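Local structure of ornithine carbamoyltransferase (Gloeobacter violaceus, 3GD5) at the interface of chains A and B. The protein catalyses the transfer of the carbamoyl group from carbamoyl phosphate to L-ornithine, giving L-citrulline and phosphate in arginine biosynthesis. Residues are numbered along the deposited sequence; one frame, centred on the assembly and turned at random. Chains: chain A/B, Ornithine carbamoyltransferase.

Contact 1: the interface of chains A and B. Residues chain A 50, 76-78; chain B 71, 76.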
loop_
_atom_site.group_PDB
_atom_site.type_symbol
_atom_site.label_atom_id
_atom_site.label_comp_id
_atom_site.label_asym_id
_atom_site.label_seq_id
_atom_site.Cartn_x
_atom_site.Cartn_y
_atom_site.Cartn_z
ATOM N N VAL A 50 26.945 18.667 -13.369
ATOM C CA VAL A 50 25.699 17.960 -13.108
ATOM C C VAL A 50 25.055 18.470 -11.832
ATOM O O VAL A 50 25.705 18.598 -10.793
ATOM C CB VAL A 50 25.937 16.432 -12.959
ATOM C CG1 VAL A 50 24.604 15.707 -12.710
ATOM C CG2 VAL A 50 26.645 15.889 -14.208
ATOM N N GLN A 76 23.979 19.054 -17.069
ATOM C CA GLN A 76 23.103 17.896 -16.942
ATOM C C GLN A 76 22.408 17.918 -15.585
ATOM O O GLN A 76 22.812 18.661 -14.687
ATOM C CB GLN A 76 23.886 16.590 -17.119
ATOM C CG GLN A 76 23.770 16.004 -18.528
ATOM C CD GLN A 76 22.314 15.809 -18.962
ATOM O OE1 GLN A 76 21.434 15.496 -18.143
ATOM N NE2 GLN A 76 22.060 15.979 -20.250
ATOM N N VAL A 77 21.373 17.093 -15.447
ATOM C CA VAL A 77 20.586 17.018 -14.222
ATOM C C VAL A 77 20.265 15.570 -13.851
ATOM O O VAL A 77 20.017 14.736 -14.732
ATOM C CB VAL A 77 19.239 17.766 -14.409
ATOM C CG1 VAL A 77 18.350 17.574 -13.203
ATOM C CG2 VAL A 77 19.496 19.252 -14.668
ATOM N N ILE A 78 20.267 15.273 -12.553
ATOM C CA ILE A 78 19.922 13.929 -12.087
ATOM C C ILE A 78 19.008 14.015 -10.869
ATOM O O ILE A 78 19.288 14.755 -9.921
ATOM C CB ILE A 78 21.161 13.103 -11.688
ATOM C CG1 ILE A 78 22.158 13.060 -12.845
ATOM C CG2 ILE A 78 20.741 11.669 -11.341
ATOM C CD1 ILE A 78 23.421 12.294 -12.528
ATOM N N TYR B 71 27.523 10.624 -18.633
ATOM C CA TYR B 71 27.493 12.051 -18.928
ATOM C C TYR B 71 28.887 12.605 -19.210
ATOM O O TYR B 71 29.085 13.336 -20.181
ATOM C CB TYR B 71 26.863 12.831 -17.768
ATOM C CG TYR B 71 25.355 12.724 -17.688
ATOM C CD1 TYR B 71 24.618 12.137 -18.712
ATOM C CD2 TYR B 71 24.663 13.253 -16.604
ATOM C CE1 TYR B 71 23.223 12.084 -18.661
ATOM C CE2 TYR B 71 23.279 13.204 -16.541
ATOM C CZ TYR B 71 22.568 12.621 -17.571
ATOM O OH TYR B 71 21.201 12.566 -17.492
ATOM N N GLN B 76 24.144 9.888 -23.313
ATOM C CA GLN B 76 22.927 10.171 -22.567
ATOM C C GLN B 76 22.509 8.925 -21.803
ATOM O O GLN B 76 23.017 7.830 -22.058
ATOM C CB GLN B 76 21.810 10.623 -23.502
ATOM C CG GLN B 76 21.749 12.123 -23.702
ATOM C CD GLN B 76 21.459 12.870 -22.408
ATOM O OE1 GLN B 76 21.020 12.284 -21.412
ATOM N NE2 GLN B 76 21.691 14.175 -22.422
#

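Contact 2: the interface of chains A and B. Residues chain A 50, 78, 80, 103-104; chain B 63-64, 67-68, 71.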
loop_
_atom_site.group_PDB
_atom_site.type_symbol
_atom_site.label_atom_id
_atom_site.label_comp_id
_atom_site.label_asym_id
_atom_site.label_seq_id
_atom_site.Cartn_x
_atom_site.Cartn_y
_atom_site.Cartn_z
ATOM N N VAL A 50 26.945 18.667 -13.369
ATOM C CA VAL A 50 25.699 17.960 -13.108
ATOM C C VAL A 50 25.055 18.470 -11.832
ATOM O O VAL A 50 25.705 18.598 -10.793
ATOM C CB VAL A 50 25.937 16.432 -12.959
ATOM C CG1 VAL A 50 24.604 15.707 -12.710
ATOM C CG2 VAL A 50 26.645 15.889 -14.208
ATOM N N ILE A 78 20.267 15.273 -12.553
ATOM C CA ILE A 78 19.922 13.929 -12.087
ATOM C C ILE A 78 19.008 14.015 -10.869
ATOM O O ILE A 78 19.288 14.755 -9.921
ATOM C CB ILE A 78 21.161 13.103 -11.688
ATOM C CG1 ILE A 78 22.158 13.060 -12.845
ATOM C CG2 ILE A 78 20.741 11.669 -11.341
ATOM C CD1 ILE A 78 23.421 12.294 -12.528
ATOM N N LEU A 80 17.715 12.467 -7.596
ATOM C CA LEU A 80 18.182 11.493 -6.605
ATOM C C LEU A 80 17.191 11.296 -5.454
ATOM O O LEU A 80 16.084 11.843 -5.462
ATOM C CB LEU A 80 19.530 11.921 -6.012
ATOM C CG LEU A 80 20.735 12.244 -6.900
ATOM C CD1 LEU A 80 20.917 11.179 -7.975
ATOM C CD2 LEU A 80 20.538 13.596 -7.525
ATOM N N TYR A 103 30.019 12.869 -6.837
ATOM C CA TYR A 103 29.476 12.609 -8.171
ATOM C C TYR A 103 28.943 13.825 -8.926
ATOM O O TYR A 103 29.216 13.986 -10.116
ATOM C CB TYR A 103 28.352 11.562 -8.111
ATOM C CG TYR A 103 28.703 10.228 -7.483
ATOM C CD1 TYR A 103 29.939 9.607 -7.723
ATOM C CD2 TYR A 103 27.777 9.559 -6.681
ATOM C CE1 TYR A 103 30.234 8.341 -7.178
ATOM C CE2 TYR A 103 28.057 8.306 -6.134
ATOM C CZ TYR A 103 29.283 7.698 -6.385
ATOM O OH TYR A 103 29.525 6.440 -5.859
ATOM N N VAL A 104 28.161 14.664 -8.255
ATOM C CA VAL A 104 27.591 15.837 -8.902
ATOM C C VAL A 104 28.273 17.142 -8.478
ATOM O O VAL A 104 29.124 17.151 -7.594
ATOM C CB VAL A 104 26.057 15.935 -8.633
ATOM C CG1 VAL A 104 25.361 14.674 -9.135
ATOM C CG2 VAL A 104 25.789 16.126 -7.162
ATOM N N ARG B 63 22.716 4.199 -9.518
ATOM C CA ARG B 63 22.155 4.927 -10.640
ATOM C C ARG B 63 22.936 6.209 -10.908
ATOM O O ARG B 63 23.262 6.511 -12.051
ATOM C CB ARG B 63 20.682 5.253 -10.391
ATOM C CG ARG B 63 20.025 5.979 -11.556
ATOM C CD ARG B 63 18.508 5.908 -11.463
ATOM N NE ARG B 63 18.006 6.589 -10.279
ATOM C CZ ARG B 63 17.844 7.903 -10.189
ATOM N NH1 ARG B 63 18.144 8.688 -11.218
ATOM N NH2 ARG B 63 17.384 8.433 -9.065
ATOM N N VAL B 64 23.260 6.950 -9.856
ATOM C CA VAL B 64 24.005 8.189 -10.031
ATOM C C VAL B 64 25.423 7.978 -10.586
ATOM O O VAL B 64 25.840 8.711 -11.483
ATOM C CB VAL B 64 24.084 8.996 -8.709
ATOM C CG1 VAL B 64 24.646 8.131 -7.605
ATOM C CG2 VAL B 64 24.947 10.238 -8.915
ATOM N N THR B 67 25.085 6.997 -14.207
ATOM C CA THR B 67 24.608 8.112 -15.005
ATOM C C THR B 67 25.634 9.233 -15.196
ATOM O O THR B 67 25.792 9.738 -16.311
ATOM C CB THR B 67 23.263 8.667 -14.471
ATOM O OG1 THR B 67 22.935 9.867 -15.186
ATOM C CG2 THR B 67 23.346 8.976 -13.026
ATOM N N VAL B 68 26.348 9.609 -14.139
ATOM C CA VAL B 68 27.362 10.647 -14.269
ATOM C C VAL B 68 28.553 10.144 -15.095
ATOM O O VAL B 68 29.218 10.931 -15.772
ATOM C CB VAL B 68 27.853 11.135 -12.899
ATOM C CG1 VAL B 68 28.933 12.206 -13.082
ATOM C CG2 VAL B 68 26.683 11.719 -12.111
ATOM N N TYR B 71 27.523 10.624 -18.633
ATOM C CA TYR B 71 27.493 12.051 -18.928
ATOM C C TYR B 71 28.887 12.605 -19.210
ATOM O O TYR B 71 29.085 13.336 -20.181
ATOM C CB TYR B 71 26.863 12.831 -17.768
ATOM C CG TYR B 71 25.355 12.724 -17.688
ATOM C CD1 TYR B 71 24.618 12.137 -18.712
ATOM C CD2 TYR B 71 24.663 13.253 -16.604
ATOM C CE1 TYR B 71 23.223 12.084 -18.661
ATOM C CE2 TYR B 71 23.279 13.204 -16.541
ATOM C CZ TYR B 71 22.568 12.621 -17.571
ATOM O OH TYR B 71 21.201 12.566 -17.492
#

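Contact 1: the interface of chains A and B
A:Gln76 lies over one face of the B:Tyr71 ring, and the two side chains cross at about a right angle. CG of A:Gln76 stands over the middle of the ring, 3.5 Å from its centroid, in a CH-pi contact. CB of A:Gln76 rests near the ring rim, 3.5 Å from CD2 of B:Tyr71. The glutamine chain bends at chi2 (-54°), which folds its amide back over the phenol end of the ring. The amide and ring planes are 38° apart. A:Ile78 CG1 touches CE2 of B:Tyr71 at 3.9 Å, and A:Val50 CG2 adds a looser contact with CD2.

Polar contacts gather on the amide oxygen. OE1 of A:Gln76 lies 3.0 Å from the phenol OH of B:Tyr71, a hydrogen bond across the interface. The same oxygen accepts a hydrogen bond from the backbone N of A:Val77 at 3.1 Å, with the donor 40° above the carbonyl plane. Together these bonds should limit rotation of the amide. NE2 of A:Gln76 is modelled 2.8 Å from NE2 of B:Gln76. Both nitrogens can only donate, so this pair is doubtful. OE1 of A:Gln76 is supported by the A:Val77 N-H, so the B:Gln76 amide is more likely turned the wrong way.

In the fold, A:Gln76 begins strand 76-79, with A:Val50 at the start of strand 50-55. B:Tyr71 is near the C-terminal end of helix 60-72, and B:Gln76 opens the strand that follows it.

Contact 2: the interface of chains A and B
Strand 76-79 of chain A, which carries A:Ile78, runs nearly antiparallel to helix 60-72 of chain B, which carries B:Val64, B:Thr67 and B:Val68. In this ornithine carbamoyltransferase the helix begins within the Ser-Thr-Arg-Thr-Arg motif of the carbamoyl phosphate site, of which B:Arg63 is the last residue.

The contact is apolar, with no bonding pair of N or O atoms across it. A:Ile78 is its main projection. CG1 is anti to the carbonyl carbon (chi1 -55°), and the extended chain carries CD1 in among the helix side chains. CD1 packs tightly on CG2 of B:Val68, at 3.3 Å, where the side chains cross at about a right angle. It meets B:Thr67 tip to tip, 3.4 Å from the methyl CG2. The side chains of A:Ile78 and B:Arg63 pass alongside each other in opposite directions, with CG2 of A:Ile78 4.0 Å from NH1 of B:Arg63. An alanine in place of A:Ile78 would probably leave a gap where CD1 sits, and CG2 of B:Thr67 and CG2 of B:Val68 would lose this partner.

B:Val64 packs with both methyls on A:Tyr103 and with CB on A:Leu80, both of them in loops. Its CG1 lies between the backbone N and the carbonyl carbon (chi1 54°) and packs 3.6 Å from CD2 of A:Tyr103. Its CG2 reaches CB of the same tyrosine at 3.7 Å. The two side chains cross at about a right angle. CD1 of A:Leu80 touches CB of B:Val64 at 3.9 Å. B:Val68 turns its other methyl, CG1, to the backbone carbonyl of A:Tyr103, 3.5 Å from O.

Contact 1 and contact 2 are neighbouring patches of one interface, the centres of their C-alpha atoms about 6 Å apart. They share A:Val50, A:Ile78 and B:Tyr71. Both set strand 76-79 of chain A against helix 60-72 of chain B. Contact 1 adds a tyrosine-glutamine hydrogen bond to ring packing near the C-terminal end of the helix, and contact 2 supplies apolar packing further back along it. Strand and helix are unlike surfaces, so the interface is not an exact two-fold, consistent with a three-fold trimer within the homohexamer. Since this helix starts at the carbamoyl phosphate motif, the interface probably helps hold the active-site region in place.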